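Local coordinates for Lmo0135 protein (Listeria monocytogenes EGD-e, PDB 5ISU) that is the substrate-binding protein of an ABC transporter and probably takes part in peptide uptake, at residues A247-T252 with L474-G479; S19-V24 with E228-S233. One frame throughout, in Å; residues are numbered along the deposited sequence.

Contact 1: A247-T252 with L474-G479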
ATOM      1  N   ALA A 247      24.041  18.500   0.261  1.00 59.34           N
ATOM      2  CA  ALA A 247      22.905  19.366   0.542  1.00 56.96           C
ATOM      3  C   ALA A 247      21.605  18.682   0.102  1.00 52.05           C
ATOM      4  O   ALA A 247      21.239  18.730  -1.061  1.00 48.47           O
ATOM      5  CB  ALA A 247      23.073  20.717  -0.145  1.00 57.58           C
ATOM      6  N   VAL A 248      20.945  18.014   1.044  1.00 50.31           N
ATOM      7  CA  VAL A 248      19.670  17.350   0.788  1.00 50.80           C
ATOM      8  C   VAL A 248      18.713  17.582   1.951  1.00 51.24           C
ATOM      9  O   VAL A 248      19.125  17.668   3.111  1.00 51.97           O
ATOM     10  CB  VAL A 248      19.790  15.811   0.597  1.00 50.60           C
ATOM     11  CG1 VAL A 248      20.708  15.460  -0.571  1.00 51.46           C
ATOM     12  CG2 VAL A 248      20.255  15.132   1.881  1.00 51.39           C
ATOM     13  N   ASN A 249      17.434  17.673   1.624  1.00 47.67           N
ATOM     14  CA  ASN A 249      16.404  17.800   2.626  1.00 49.62           C
ATOM     15  C   ASN A 249      15.850  16.379   2.831  1.00 48.22           C
ATOM     16  O   ASN A 249      15.548  15.673   1.860  1.00 47.72           O
ATOM     17  CB  ASN A 249      15.320  18.783   2.153  1.00 50.19           C
ATOM     18  CG  ASN A 249      15.853  20.217   1.985  1.00 53.86           C
ATOM     19  OD1 ASN A 249      16.746  20.672   2.712  1.00 54.88           O
ATOM     20  ND2 ASN A 249      15.288  20.932   1.034  1.00 55.15           N
ATOM     21  N   ILE A 250      15.774  15.948   4.085  1.00 46.36           N
ATOM     22  CA  ILE A 250      15.244  14.643   4.403  1.00 47.00           C
ATOM     23  C   ILE A 250      13.793  14.817   4.777  1.00 47.60           C
ATOM     24  O   ILE A 250      13.469  15.670   5.597  1.00 47.83           O
ATOM     25  CB  ILE A 250      16.004  13.996   5.560  1.00 50.45           C
ATOM     26  CG1 ILE A 250      17.489  13.846   5.197  1.00 50.68           C
ATOM     27  CG2 ILE A 250      15.397  12.647   5.914  1.00 50.14           C
ATOM     28  CD1 ILE A 250      17.737  13.019   3.954  1.00 50.72           C
ATOM     29  N   ILE A 251      12.924  14.019   4.157  1.00 45.70           N
ATOM     30  CA  ILE A 251      11.489  14.091   4.404  1.00 47.97           C
ATOM     31  C   ILE A 251      11.009  12.742   4.932  1.00 47.11           C
ATOM     32  O   ILE A 251      11.248  11.712   4.309  1.00 47.20           O
ATOM     33  CB  ILE A 251      10.711  14.402   3.116  1.00 48.62           C
ATOM     34  CG1 ILE A 251      11.386  15.525   2.323  1.00 50.85           C
ATOM     35  CG2 ILE A 251       9.281  14.781   3.459  1.00 50.12           C
ATOM     36  CD1 ILE A 251      10.813  15.721   0.939  1.00 50.34           C
ATOM     37  N   THR A 252      10.317  12.784   6.061  1.00 47.95           N
ATOM     38  CA  THR A 252       9.778  11.613   6.730  1.00 48.66           C
ATOM     39  C   THR A 252       8.253  11.774   6.828  1.00 48.63           C
ATOM     40  O   THR A 252       7.768  12.781   7.319  1.00 49.32           O
ATOM     41  CB  THR A 252      10.388  11.478   8.125  1.00 48.99           C
ATOM     42  OG1 THR A 252      11.809  11.321   8.000  1.00 48.86           O
ATOM     43  CG2 THR A 252       9.803  10.270   8.866  1.00 50.87           C
ATOM     44  N   LEU A 474      15.763  14.624  -0.922  1.00 41.52           N
ATOM     45  CA  LEU A 474      15.553  15.496  -2.080  1.00 42.44           C
ATOM     46  C   LEU A 474      16.640  16.568  -2.134  1.00 42.31           C
ATOM     47  O   LEU A 474      16.768  17.345  -1.202  1.00 42.09           O
ATOM     48  CB  LEU A 474      14.189  16.200  -1.981  1.00 40.89           C
ATOM     49  CG  LEU A 474      13.897  17.243  -3.072  1.00 42.44           C
ATOM     50  CD1 LEU A 474      13.914  16.547  -4.419  1.00 43.66           C
ATOM     51  CD2 LEU A 474      12.573  17.992  -2.892  1.00 42.04           C
ATOM     52  N   ASP A 475      17.372  16.625  -3.247  1.00 42.98           N
ATOM     53  CA  ASP A 475      18.433  17.620  -3.481  1.00 46.84           C
ATOM     54  C   ASP A 475      17.900  19.019  -3.060  1.00 48.19           C
ATOM     55  O   ASP A 475      16.822  19.467  -3.521  1.00 45.38           O
ATOM     56  CB  ASP A 475      18.874  17.525  -4.953  1.00 47.63           C
ATOM     57  CG  ASP A 475      19.905  18.573  -5.367  1.00 53.00           C
ATOM     58  OD1 ASP A 475      20.108  19.602  -4.674  1.00 54.41           O
ATOM     59  OD2 ASP A 475      20.484  18.386  -6.463  1.00 56.96           O
ATOM     60  N   SER A 476      18.651  19.673  -2.167  1.00 49.08           N
ATOM     61  CA  SER A 476      18.269  20.975  -1.594  1.00 51.98           C
ATOM     62  C   SER A 476      18.014  22.088  -2.582  1.00 50.48           C
ATOM     63  O   SER A 476      17.372  23.056  -2.229  1.00 53.79           O
ATOM     64  CB  SER A 476      19.263  21.440  -0.516  1.00 56.45           C
ATOM     65  OG  SER A 476      19.066  20.687   0.667  1.00 61.58           O
ATOM     66  N   ARG A 477      18.490  21.950  -3.811  1.00 51.80           N
ATOM     67  CA  ARG A 477      18.219  22.944  -4.845  1.00 53.85           C
ATOM     68  C   ARG A 477      16.749  22.888  -5.346  1.00 52.84           C
ATOM     69  O   ARG A 477      16.317  23.783  -6.079  1.00 55.47           O
ATOM     70  CB  ARG A 477      19.144  22.730  -6.044  1.00 57.73           C
ATOM     71  CG  ARG A 477      20.642  22.739  -5.738  1.00 61.74           C
ATOM     72  CD  ARG A 477      21.458  22.502  -6.999  1.00 66.64           C
ATOM     73  NE  ARG A 477      21.001  21.315  -7.719  1.00 71.58           N
ATOM     74  CZ  ARG A 477      21.413  20.941  -8.930  1.00 78.79           C
ATOM     75  NH1 ARG A 477      22.333  21.645  -9.589  1.00 84.77           N
ATOM     76  NH2 ARG A 477      20.895  19.845  -9.489  1.00 79.02           N
ATOM     77  N   TYR A 478      15.988  21.859  -4.953  1.00 48.54           N
ATOM     78  CA  TYR A 478      14.602  21.705  -5.411  1.00 46.14           C
ATOM     79  C   TYR A 478      13.576  22.127  -4.359  1.00 45.52           C
ATOM     80  O   TYR A 478      13.649  21.711  -3.207  1.00 49.20           O
ATOM     81  CB  TYR A 478      14.321  20.248  -5.838  1.00 44.60           C
ATOM     82  CG  TYR A 478      15.085  19.806  -7.065  1.00 45.37           C
ATOM     83  CD1 TYR A 478      16.395  19.376  -6.966  1.00 46.85           C
ATOM     84  CD2 TYR A 478      14.489  19.813  -8.330  1.00 45.59           C
ATOM     85  CE1 TYR A 478      17.108  18.976  -8.085  1.00 48.97           C
ATOM     86  CE2 TYR A 478      15.184  19.400  -9.458  1.00 47.87           C
ATOM     87  CZ  TYR A 478      16.504  18.982  -9.329  1.00 49.97           C
ATOM     88  OH  TYR A 478      17.235  18.591 -10.431  1.00 50.15           O
ATOM     89  N   GLY A 479      12.620  22.955  -4.758  1.00 43.51           N
ATOM     90  CA  GLY A 479      11.564  23.383  -3.856  1.00 44.03           C
ATOM     91  C   GLY A 479      10.243  22.747  -4.252  1.00 43.86           C
ATOM     92  O   GLY A 479      10.168  21.973  -5.224  1.00 40.48           O
TER
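The carboxamide of N249 presents a face to the hydroxyl of S476, whose OG stands above the carboxamide plane, beside OD1 and CG, rather than within it. OG reaches N249 OD1 at 3.1 Å in a weak hydrogen bond while also lying 3.5 Å from N249 CG. The hydroxyl is turned there by its first torsion, which sets OG anti to the carbonyl carbon (chi1 -75°). Within 474-479, the D475 carboxylate is met from above its plane by R477 N, 3.0 Å from D475 OD1, which makes an Asx turn. The Y478 ring takes D475 O at its edge, in plane. R477 NE forms a salt bridge, with a weak hydrogen bond, to D475 OD2, an oxygen that also accepts from N230 ND2.

The backbones pair antiparallel. N249 and L474 form a hydrogen-bonded pair: N249 N donates to L474 O at 2.9 Å, and L474 N returns a bond to N249 O in the carbonyl plane. V248 and D475 follow as a non-hydrogen-bonded pair, with a CA-H...O contact from V248 CA to L474 O. At the end of the ladder S476 N donates to A247 O at 3.0 Å, approaching from above the carbonyl plane, and the CB atoms of A247 and S476 meet at 3.9 Å. Apolar contact is slight, I251 CD1 touching L474 CB at 4.5 Å, with Q481 lying against N249, I251 and L474.

Three nearly straight backbone bonds therefore carry the pairing, with the hydroxyl's weak bond probably a minor addition. Beyond them, the type I turn D475-Y478 takes the chain out of the strand. With both carboxylate oxygens of D475 engaged, its side chain is probably held in one orientation as the turn begins, and the nearby guanidinium would favour its negative charge.

Contact 2: S19-V24 with E228-S233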
ATOM      1  N   SER A  19      15.861  19.606 -15.070  1.00 47.57           N
ATOM      2  CA  SER A  19      15.667  18.189 -15.053  1.00 45.92           C
ATOM      3  C   SER A  19      15.653  17.690 -13.618  1.00 45.52           C
ATOM      4  O   SER A  19      16.212  18.319 -12.731  1.00 46.31           O
ATOM      5  CB  SER A  19      16.827  17.513 -15.790  1.00 47.19           C
ATOM      6  OG  SER A  19      17.012  18.028 -17.095  1.00 47.60           O
ATOM      7  N   LEU A  20      15.000  16.553 -13.413  1.00 44.47           N
ATOM      8  CA  LEU A  20      14.960  15.876 -12.118  1.00 44.16           C
ATOM      9  C   LEU A  20      15.237  14.412 -12.388  1.00 43.03           C
ATOM     10  O   LEU A  20      14.624  13.819 -13.271  1.00 44.12           O
ATOM     11  CB  LEU A  20      13.602  15.998 -11.439  1.00 43.86           C
ATOM     12  CG  LEU A  20      13.460  15.294 -10.075  1.00 43.00           C
ATOM     13  CD1 LEU A  20      14.308  15.972  -9.020  1.00 45.14           C
ATOM     14  CD2 LEU A  20      12.013  15.288  -9.625  1.00 42.64           C
ATOM     15  N   ILE A  21      16.170  13.849 -11.627  0.50 43.42           N
ATOM     16  CA  ILE A  21      16.558  12.451 -11.735  0.50 42.49           C
ATOM     17  C   ILE A  21      16.087  11.781 -10.460  0.50 40.23           C
ATOM     18  O   ILE A  21      16.467  12.210  -9.370  0.50 38.88           O
ATOM     19  CB  ILE A  21      18.083  12.304 -11.802  0.50 44.77           C
ATOM     20  CG1 ILE A  21      18.660  13.165 -12.920  0.50 46.81           C
ATOM     21  CG2 ILE A  21      18.458  10.852 -12.024  0.50 45.54           C
ATOM     22  CD1 ILE A  21      18.322  12.654 -14.295  0.50 48.06           C
ATOM     23  N   ILE A  22      15.263  10.744 -10.592  1.00 38.74           N
ATOM     24  CA  ILE A  22      14.722  10.029  -9.434  1.00 39.38           C
ATOM     25  C   ILE A  22      15.258   8.608  -9.390  1.00 41.13           C
ATOM     26  O   ILE A  22      15.201   7.882 -10.377  1.00 43.68           O
ATOM     27  CB  ILE A  22      13.193   9.979  -9.494  1.00 38.15           C
ATOM     28  CG1 ILE A  22      12.624  11.366  -9.795  1.00 36.32           C
ATOM     29  CG2 ILE A  22      12.624   9.383  -8.198  1.00 37.01           C
ATOM     30  CD1 ILE A  22      11.112  11.402  -9.829  1.00 36.68           C
ATOM     31  N   GLY A  23      15.765   8.208  -8.235  1.00 42.98           N
ATOM     32  CA  GLY A  23      16.358   6.875  -8.088  1.00 45.73           C
ATOM     33  C   GLY A  23      15.314   5.853  -7.694  1.00 45.46           C
ATOM     34  O   GLY A  23      14.540   6.094  -6.773  1.00 44.21           O
ATOM     35  N   VAL A  24      15.244   4.755  -8.444  1.00 47.50           N
ATOM     36  CA  VAL A  24      14.350   3.638  -8.118  1.00 48.64           C
ATOM     37  C   VAL A  24      15.225   2.382  -8.069  1.00 53.81           C
ATOM     38  O   VAL A  24      16.355   2.380  -8.584  1.00 56.51           O
ATOM     39  CB  VAL A  24      13.187   3.494  -9.103  1.00 48.76           C
ATOM     40  CG1 VAL A  24      12.315   4.726  -9.046  1.00 49.44           C
ATOM     41  CG2 VAL A  24      13.678   3.258 -10.519  1.00 50.99           C
ATOM     42  N   GLU A 228      24.184  13.025  -9.288  1.00 53.89           N
ATOM     43  CA  GLU A 228      23.802  12.155 -10.421  1.00 55.40           C
ATOM     44  C   GLU A 228      22.361  11.633 -10.242  1.00 53.51           C
ATOM     45  O   GLU A 228      21.756  11.132 -11.189  1.00 58.21           O
ATOM     46  CB  GLU A 228      24.810  11.020 -10.565  1.00 58.70           C
ATOM     47  CG  GLU A 228      26.207  11.553 -10.918  1.00 64.72           C
ATOM     48  CD  GLU A 228      27.340  10.563 -10.705  1.00 67.27           C
ATOM     49  OE1 GLU A 228      27.078   9.453 -10.211  1.00 66.74           O
ATOM     50  OE2 GLU A 228      28.509  10.918 -11.011  1.00 72.97           O
ATOM     51  N   ILE A 229      21.866  11.711  -9.002  1.00 48.13           N
ATOM     52  CA  ILE A 229      20.487  11.415  -8.639  1.00 45.90           C
ATOM     53  C   ILE A 229      20.083  12.605  -7.770  1.00 43.03           C
ATOM     54  O   ILE A 229      20.891  13.097  -6.969  1.00 40.03           O
ATOM     55  CB  ILE A 229      20.328  10.099  -7.854  1.00 48.07           C
ATOM     56  CG1 ILE A 229      20.663   8.911  -8.761  1.00 50.07           C
ATOM     57  CG2 ILE A 229      18.897   9.934  -7.352  1.00 48.10           C
ATOM     58  CD1 ILE A 229      20.562   7.569  -8.074  1.00 49.70           C
ATOM     59  N   ASN A 230      18.845  13.065  -7.942  1.00 39.67           N
ATOM     60  CA  ASN A 230      18.320  14.220  -7.204  1.00 39.74           C
ATOM     61  C   ASN A 230      17.295  13.875  -6.120  1.00 39.53           C
ATOM     62  O   ASN A 230      17.075  14.676  -5.215  1.00 38.67           O
ATOM     63  CB  ASN A 230      17.621  15.154  -8.183  1.00 40.81           C
ATOM     64  CG  ASN A 230      18.536  15.660  -9.273  1.00 43.43           C
ATOM     65  OD1 ASN A 230      18.296  15.404 -10.454  1.00 45.88           O
ATOM     66  ND2 ASN A 230      19.606  16.345  -8.886  1.00 43.39           N
ATOM     67  N   LEU A 231      16.675  12.697  -6.229  1.00 36.10           N
ATOM     68  CA  LEU A 231      15.598  12.283  -5.337  1.00 38.57           C
ATOM     69  C   LEU A 231      15.494  10.768  -5.252  1.00 36.21           C
ATOM     70  O   LEU A 231      15.592  10.084  -6.254  1.00 37.79           O
ATOM     71  CB  LEU A 231      14.239  12.828  -5.865  1.00 40.38           C
ATOM     72  CG  LEU A 231      12.943  12.228  -5.253  1.00 41.85           C
ATOM     73  CD1 LEU A 231      12.864  12.475  -3.755  1.00 41.65           C
ATOM     74  CD2 LEU A 231      11.691  12.763  -5.944  1.00 41.84           C
ATOM     75  N   LYS A 232      15.319  10.255  -4.047  1.00 37.41           N
ATOM     76  CA  LYS A 232      15.164   8.818  -3.845  1.00 40.47           C
ATOM     77  C   LYS A 232      14.720   8.522  -2.428  1.00 39.07           C
ATOM     78  O   LYS A 232      14.816   9.367  -1.531  1.00 41.25           O
ATOM     79  CB  LYS A 232      16.502   8.084  -4.061  1.00 43.07           C
ATOM     80  CG  LYS A 232      17.562   8.454  -3.019  1.00 46.54           C
ATOM     81  CD  LYS A 232      18.958   7.965  -3.359  1.00 49.58           C
ATOM     82  CE  LYS A 232      19.063   6.456  -3.379  1.00 50.30           C
ATOM     83  NZ  LYS A 232      18.794   5.826  -2.057  1.00 49.80           N
ATOM     84  N   SER A 233      14.287   7.288  -2.242  1.00 40.11           N
ATOM     85  CA  SER A 233      13.946   6.746  -0.945  1.00 40.30           C
ATOM     86  C   SER A 233      15.237   6.322  -0.232  1.00 39.67           C
ATOM     87  O   SER A 233      16.176   5.840  -0.865  1.00 37.06           O
ATOM     88  CB  SER A 233      13.048   5.535  -1.119  1.00 41.80           C
ATOM     89  OG  SER A 233      11.858   5.925  -1.794  1.00 44.61           O
TER
HETATM   90  O   HOH W   1      14.283   5.361  -4.217  1.00 43.55           O
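I22 and L231 form a single bridge where strands 19-24 and 231-233 run nearly parallel, their axes 4.7 Å apart and 17° from alignment. G23 N donates to L231 O at 2.7 Å, nearly along the C=O axis, and I22 CA adds a CA-H...O contact to the same oxygen. On the N-terminal side of the bridge, I21 O accepts from N230 N at 2.9 Å and, weakly, from L231 N.

The N230 side chain continues the ladder in place of a main-chain carbonyl. Its OD1 takes I21 N at 2.9 Å, in the amide plane and on a lone pair. In the I21 conformer described, CG2 lies 3.4 Å from E228 O and packs on I229 CG1, while CG1 approaches N230 OD1 as the two side chains cross obliquely. L20 slides past N230 in the opposite direction, CD1 resting 3.5 Å from N230 CB. I22 and L231 lie side by side and point the same way, with I22 CG2 4.1 Å from L231 CG. At G23, I229 CG2 packs 3.7 Å from the backbone N. A water bridges G23 and S233, donating to G23 O and accepting from S233 N.

Strand 208-213 pairs with 19-24 through backbone bonds of L20, I22 and V24. Helix 217-225 packs against E228, I229 and K232, whose NZ bonds N221 OD1, while strand 491-492 meets I22, L231 and S233.

Overall arrangement
From the N terminus, strand 19-24 is met again about 200 residues later by 228-233, so contact 2 closes the first loop. The chain then passes through helix 239-245 and enters strand 248-263, whose start is joined by 474-479 near the C terminus in contact 1. The two loops follow in series, neither nested nor crossed. Their centres lie about 11 Å apart, linked by probable hydrogen bonds from D475 N to N230 O and between Y478 OH and S19 O. Strand 231-233 neighbours 462-475, so together the contacts tie the four-stranded sheet of 19-24, 208-213, 190-195 and 180-186 to the mixed sheet containing the long strands 248-263 and 462-475.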